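Local structure of bromo domain-containing protein (Trypanosoma brucei brucei, 5K29) at residues C54-A59 and R82-N87; T75-D80 and G111-Y116. The protein is of unknown function, but its bromodomain, the part described here, probably binds acetylated lysine in histones or other proteins, as in relatives. All coordinates share one frame; numbering follows the deposited sequence.

Contact 1: C54-A59 and R82-N87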
loop_
_atom_site.group_PDB
_atom_site.type_symbol
_atom_site.label_atom_id
_atom_site.label_comp_id
_atom_site.label_asym_id
_atom_site.label_seq_id
_atom_site.Cartn_x
_atom_site.Cartn_y
_atom_site.Cartn_z
ATOM N N CYS A 54 4.026 -9.228 -7.405
ATOM C CA CYS A 54 3.965 -10.274 -6.376
ATOM C C CYS A 54 3.959 -9.660 -4.958
ATOM O O CYS A 54 3.275 -10.189 -4.086
ATOM C CB CYS A 54 5.058 -11.326 -6.551
ATOM S SG CYS A 54 4.641 -12.650 -7.727
ATOM N N ASP A 55 4.660 -8.518 -4.756
ATOM C CA ASP A 55 4.656 -7.752 -3.468
ATOM C C ASP A 55 3.257 -7.189 -3.237
ATOM O O ASP A 55 2.736 -7.300 -2.137
ATOM C CB ASP A 55 5.669 -6.589 -3.497
ATOM C CG ASP A 55 7.116 -7.069 -3.457
ATOM O OD1 ASP A 55 7.408 -8.037 -2.695
ATOM O OD2 ASP A 55 7.959 -6.490 -4.196
ATOM N N LEU A 56 2.619 -6.661 -4.290
ATOM C CA LEU A 56 1.268 -6.119 -4.185
ATOM C C LEU A 56 0.196 -7.201 -4.050
ATOM O O LEU A 56 -0.835 -6.956 -3.422
ATOM C CB LEU A 56 0.954 -5.150 -5.341
ATOM C CG LEU A 56 1.737 -3.830 -5.329
ATOM C CD1 LEU A 56 1.480 -3.051 -6.601
ATOM C CD2 LEU A 56 1.392 -2.965 -4.058
ATOM N N ALA A 57 0.440 -8.393 -4.631
ATOM C CA ALA A 57 -0.462 -9.546 -4.536
ATOM C C ALA A 57 -0.424 -10.095 -3.101
ATOM O O ALA A 57 -1.444 -10.568 -2.612
ATOM C CB ALA A 57 -0.056 -10.633 -5.537
ATOM N N THR A 58 0.744 -10.006 -2.427
ATOM C CA THR A 58 0.921 -10.404 -1.028
ATOM C C THR A 58 0.096 -9.429 -0.149
ATOM O O THR A 58 -0.669 -9.874 0.707
ATOM C CB THR A 58 2.421 -10.431 -0.658
ATOM O OG1 THR A 58 3.062 -11.445 -1.424
ATOM C CG2 THR A 58 2.658 -10.722 0.817
ATOM N N ALA A 59 0.229 -8.117 -0.388
ATOM C CA ALA A 59 -0.539 -7.111 0.349
ATOM C C ALA A 59 -2.059 -7.349 0.157
ATOM O O ALA A 59 -2.807 -7.234 1.129
ATOM C CB ALA A 59 -0.158 -5.710 -0.112
ATOM N N ARG A 82 5.917 1.039 3.074
ATOM C CA ARG A 82 7.222 1.640 3.392
ATOM C C ARG A 82 8.284 0.582 3.549
ATOM O O ARG A 82 9.397 0.767 3.050
ATOM C CB ARG A 82 7.136 2.553 4.624
ATOM C CG ARG A 82 6.389 3.838 4.278
ATOM C CD ARG A 82 6.409 4.866 5.352
ATOM N NE ARG A 82 5.772 6.090 4.868
ATOM C CZ ARG A 82 4.712 6.643 5.426
ATOM N NH1 ARG A 82 4.187 7.744 4.910
ATOM N NH2 ARG A 82 4.172 6.111 6.516
ATOM N N LEU A 83 7.924 -0.558 4.150
ATOM C CA LEU A 83 8.840 -1.672 4.335
ATOM C C LEU A 83 9.256 -2.283 3.014
ATOM O O LEU A 83 10.434 -2.601 2.871
ATOM C CB LEU A 83 8.292 -2.759 5.299
ATOM C CG LEU A 83 7.960 -2.393 6.764
ATOM C CD1 LEU A 83 7.815 -3.655 7.624
ATOM C CD2 LEU A 83 9.030 -1.507 7.416
ATOM N N MET A 84 8.321 -2.423 2.034
ATOM C CA MET A 84 8.623 -2.999 0.702
ATOM C C MET A 84 9.543 -2.017 -0.001
ATOM O O MET A 84 10.529 -2.412 -0.604
ATOM C CB MET A 84 7.353 -3.101 -0.166
ATOM C CG MET A 84 6.405 -4.241 0.166
ATOM S SD MET A 84 4.675 -4.108 -0.519
ATOM C CE MET A 84 4.805 -2.843 -1.623
ATOM N N VAL A 85 9.229 -0.720 0.089
ATOM C CA VAL A 85 10.032 0.320 -0.554
ATOM C C VAL A 85 11.454 0.390 0.035
ATOM O O VAL A 85 12.405 0.462 -0.737
ATOM C CB VAL A 85 9.298 1.671 -0.551
ATOM C CG1 VAL A 85 10.245 2.813 -0.921
ATOM C CG2 VAL A 85 8.100 1.606 -1.514
ATOM N N ASN A 86 11.599 0.314 1.367
ATOM C CA ASN A 86 12.927 0.298 2.041
ATOM C C ASN A 86 13.743 -0.939 1.595
ATOM O O ASN A 86 14.960 -0.865 1.413
ATOM C CB ASN A 86 12.749 0.258 3.559
ATOM C CG ASN A 86 12.167 1.493 4.208
ATOM O OD1 ASN A 86 12.287 2.619 3.718
ATOM N ND2 ASN A 86 11.538 1.307 5.371
ATOM N N ASN A 87 13.038 -2.061 1.335
ATOM C CA ASN A 87 13.651 -3.291 0.838
ATOM C C ASN A 87 14.163 -3.108 -0.601
ATOM O O ASN A 87 15.278 -3.545 -0.893
ATOM C CB ASN A 87 12.686 -4.472 0.937
ATOM C CG ASN A 87 13.403 -5.789 0.859
ATOM O OD1 ASN A 87 14.257 -6.105 1.687
ATOM N ND2 ASN A 87 13.100 -6.567 -0.161
#
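Met84 reaches across from helix 75-92 and lays its sulfur against the foot of Asp55 on helix 53-64, with Met84 SD 4.0 Å from Asp55 CB. The backbones stand closest at this same pair, where the two CA atoms are 7.5 Å apart. Met84 SD also lies 4.1 Å from the carbonyl oxygen of Asp55, a loose approach and nothing more. The methionine chain bends at chi3 (12°, close to eclipsed), which turns the methyl group off the line of the chain and toward Leu56; there Met84 CE meets Leu56 CD2 at 4.2 Å, the two side chains crossing at about a right angle. A long, flexible thioether suits this place, since one residue can span the gap and serve both a polar neighbour's methylene and a leucine methyl. The helices are two of the four in the left-handed bundle of the bromodomain fold, and Leu56 continues into its interior by touching Phe105 of helix 97-122, while Pro51, in the loop ahead of helix 53-64, packs on Met84. Of the Asp55 side chain, CB is what touches the methionine. Its CG stands anti to the carbonyl carbon (chi1 -71°), which turns the carboxylate away from the sulfur. In the first turn of helix 53-64 its backbone N is held by Asn52 OD1 and OD2 has a hydrogen bond just outside the segment, which suits an acidic residue.

Contact 2: T75-D80 and G111-Y116; sequences TTLKED and GKIDAY
Ile113 sits between Leu77 and Lys78, and its branches divide the work. Its CD1 lies 3.9 Å from Leu77 CG, and its CG1 is equally near Leu77 CD2, so Leu77 meets the CG1-CD1 arm through CG and the CD2 branch, at a slant. The other branch, CG2, touches the aliphatic part of Lys78, 3.6 Å from CE, as the two side chains run past each other in opposite directions. A beta-branched residue fits well here because it presents two arms from one position. Beyond this patch Lys78 NZ donates to Asp114 OD1 at 2.8 Å in a salt bridge. The ammonium comes to the syn side of that oxygen, 17° out of the carboxylate plane, and the side chains cross nearly at right angles. Lys78 gets there by staying extended beyond CG, while in Leu77 the CG lies opposite the backbone N (chi1 173°), which brings CG and the CD2 methyl to the isoleucine.

The framework is a pair of almost antiparallel helix segments, their axes 11.2 Å apart at closest and inclined at 172°. The nearest CA atoms across them are those of Lys78 and Ile113, 7.9 Å apart. Around the apolar centre, Leu18 and Val19 of helix 12-21 close on Leu77, which brings a third helix of the bromodomain bundle to the contact, and Leu74, in the loop just ahead of helix 75-92, touches Ile113.

Leucine and isoleucine are buried, whereas Lys78 and Asp114 are partly exposed, and the lysine methylenes bridge the two zones. Ile113 packs on those methylenes and so helps to place the ammonium beside Asp114; each charge would be expected to favour the ionised form of the other.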
loop_
_atom_site.group_PDB
_atom_site.type_symbol
_atom_site.label_atom_id
_atom_site.label_comp_id
_atom_site.label_asym_id
_atom_site.label_seq_id
_atom_site.Cartn_x
_atom_site.Cartn_y
_atom_site.Cartn_z
ATOM N N THR A 75 -2.541 2.606 9.193
ATOM C CA THR A 75 -1.171 2.539 9.706
ATOM C C THR A 75 -0.432 1.261 9.225
ATOM O O THR A 75 0.666 1.368 8.672
ATOM C CB THR A 75 -1.216 2.667 11.238
ATOM O OG1 THR A 75 -1.894 3.869 11.564
ATOM C CG2 THR A 75 0.155 2.688 11.875
ATOM N N THR A 76 -1.044 0.075 9.413
ATOM C CA THR A 76 -0.425 -1.203 9.025
ATOM C C THR A 76 -0.130 -1.278 7.514
ATOM O O THR A 76 0.974 -1.678 7.132
ATOM C CB THR A 76 -1.242 -2.393 9.532
ATOM O OG1 THR A 76 -1.476 -2.185 10.917
ATOM C CG2 THR A 76 -0.502 -3.725 9.362
ATOM N N LEU A 77 -1.122 -0.916 6.676
ATOM C CA LEU A 77 -1.023 -0.891 5.222
ATOM C C LEU A 77 0.089 0.056 4.797
ATOM O O LEU A 77 0.896 -0.318 3.957
ATOM C CB LEU A 77 -2.375 -0.514 4.548
ATOM C CG LEU A 77 -2.366 -0.297 3.010
ATOM C CD1 LEU A 77 -1.888 -1.546 2.248
ATOM C CD2 LEU A 77 -3.772 0.062 2.496
ATOM N N LYS A 78 0.152 1.252 5.388
ATOM C CA LYS A 78 1.216 2.216 5.069
ATOM C C LYS A 78 2.607 1.699 5.495
ATOM O O LYS A 78 3.569 1.916 4.761
ATOM C CB LYS A 78 0.934 3.593 5.652
ATOM C CG LYS A 78 -0.284 4.272 5.048
ATOM C CD LYS A 78 -0.431 5.644 5.716
ATOM C CE LYS A 78 -1.323 6.563 4.932
ATOM N NZ LYS A 78 -1.794 7.696 5.766
ATOM N N GLU A 79 2.689 0.967 6.635
ATOM C CA GLU A 79 3.938 0.340 7.111
ATOM C C GLU A 79 4.402 -0.666 6.073
ATOM O O GLU A 79 5.529 -0.585 5.622
ATOM C CB GLU A 79 3.726 -0.418 8.413
ATOM C CG GLU A 79 3.852 0.402 9.672
ATOM C CD GLU A 79 3.439 -0.364 10.914
ATOM O OE1 GLU A 79 3.462 -1.617 10.882
ATOM O OE2 GLU A 79 3.099 0.288 11.926
ATOM N N ASP A 80 3.504 -1.562 5.635
ATOM C CA ASP A 80 3.809 -2.595 4.639
ATOM C C ASP A 80 4.385 -2.022 3.365
ATOM O O ASP A 80 5.352 -2.556 2.857
ATOM C CB ASP A 80 2.555 -3.421 4.340
ATOM C CG ASP A 80 2.189 -4.401 5.430
ATOM O OD1 ASP A 80 2.825 -4.358 6.519
ATOM O OD2 ASP A 80 1.288 -5.220 5.200
ATOM N N GLY A 111 -0.991 8.529 -1.555
ATOM C CA GLY A 111 -2.026 9.397 -2.119
ATOM C C GLY A 111 -3.357 8.676 -2.224
ATOM O O GLY A 111 -4.369 9.195 -1.761
ATOM N N LYS A 112 -3.349 7.436 -2.752
ATOM C CA LYS A 112 -4.549 6.585 -2.904
ATOM C C LYS A 112 -5.104 6.138 -1.547
ATOM O O LYS A 112 -6.318 6.079 -1.355
ATOM C CB LYS A 112 -4.262 5.348 -3.789
ATOM C CG LYS A 112 -4.276 5.631 -5.285
ATOM C CD LYS A 112 -5.519 5.017 -5.908
ATOM C CE LYS A 112 -5.793 5.470 -7.317
ATOM N NZ LYS A 112 -4.933 4.773 -8.303
ATOM N N ILE A 113 -4.207 5.861 -0.602
ATOM C CA ILE A 113 -4.561 5.453 0.753
ATOM C C ILE A 113 -5.224 6.623 1.467
ATOM O O ILE A 113 -6.263 6.426 2.091
ATOM C CB ILE A 113 -3.330 4.844 1.526
ATOM C CG1 ILE A 113 -2.884 3.487 0.873
ATOM C CG2 ILE A 113 -3.669 4.655 3.012
ATOM C CD1 ILE A 113 -1.403 2.992 1.167
ATOM N N ASP A 114 -4.677 7.844 1.325
ATOM C CA ASP A 114 -5.256 9.037 1.971
ATOM C C ASP A 114 -6.579 9.462 1.353
ATOM O O ASP A 114 -7.470 9.912 2.079
ATOM C CB ASP A 114 -4.270 10.210 2.035
ATOM C CG ASP A 114 -3.073 9.996 2.956
ATOM O OD1 ASP A 114 -3.226 9.283 3.994
ATOM O OD2 ASP A 114 -1.991 10.579 2.674
ATOM N N ALA A 115 -6.712 9.320 0.014
ATOM C CA ALA A 115 -7.938 9.648 -0.719
ATOM C C ALA A 115 -9.021 8.668 -0.290
ATOM O O ALA A 115 -10.171 9.062 -0.178
ATOM C CB ALA A 115 -7.706 9.529 -2.210
ATOM N N TYR A 116 -8.658 7.397 -0.036
ATOM C CA TYR A 116 -9.643 6.420 0.423
ATOM C C TYR A 116 -10.232 6.889 1.796
ATOM O O TYR A 116 -11.447 6.910 1.961
ATOM C CB TYR A 116 -9.037 5.007 0.511
ATOM C CG TYR A 116 -9.961 4.032 1.213
ATOM C CD1 TYR A 116 -10.991 3.395 0.524
ATOM C CD2 TYR A 116 -9.854 3.803 2.584
ATOM C CE1 TYR A 116 -11.883 2.551 1.178
ATOM C CE2 TYR A 116 -10.751 2.973 3.251
ATOM C CZ TYR A 116 -11.741 2.319 2.536
ATOM O OH TYR A 116 -12.595 1.462 3.182
#

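In the fold
Helix 75-92 is common to both contacts: its opening turns face helix 97-122 in contact 2, and the next turns face helix 53-64 in contact 1, the two centres lying about 13 Å apart. Both are partly buried, but contact 2 is the larger, with 203 Å² against 128 Å², and includes two buried residues, Leu77 and Ile113, where contact 1 has Leu56. Their chemistry differs accordingly. In contact 1 a single flexible methionine makes loose, wholly van der Waals contacts; contact 2 joins apolar packing to a charged pair at its margin. Together they tie three of the bundle's four helices through the one they share.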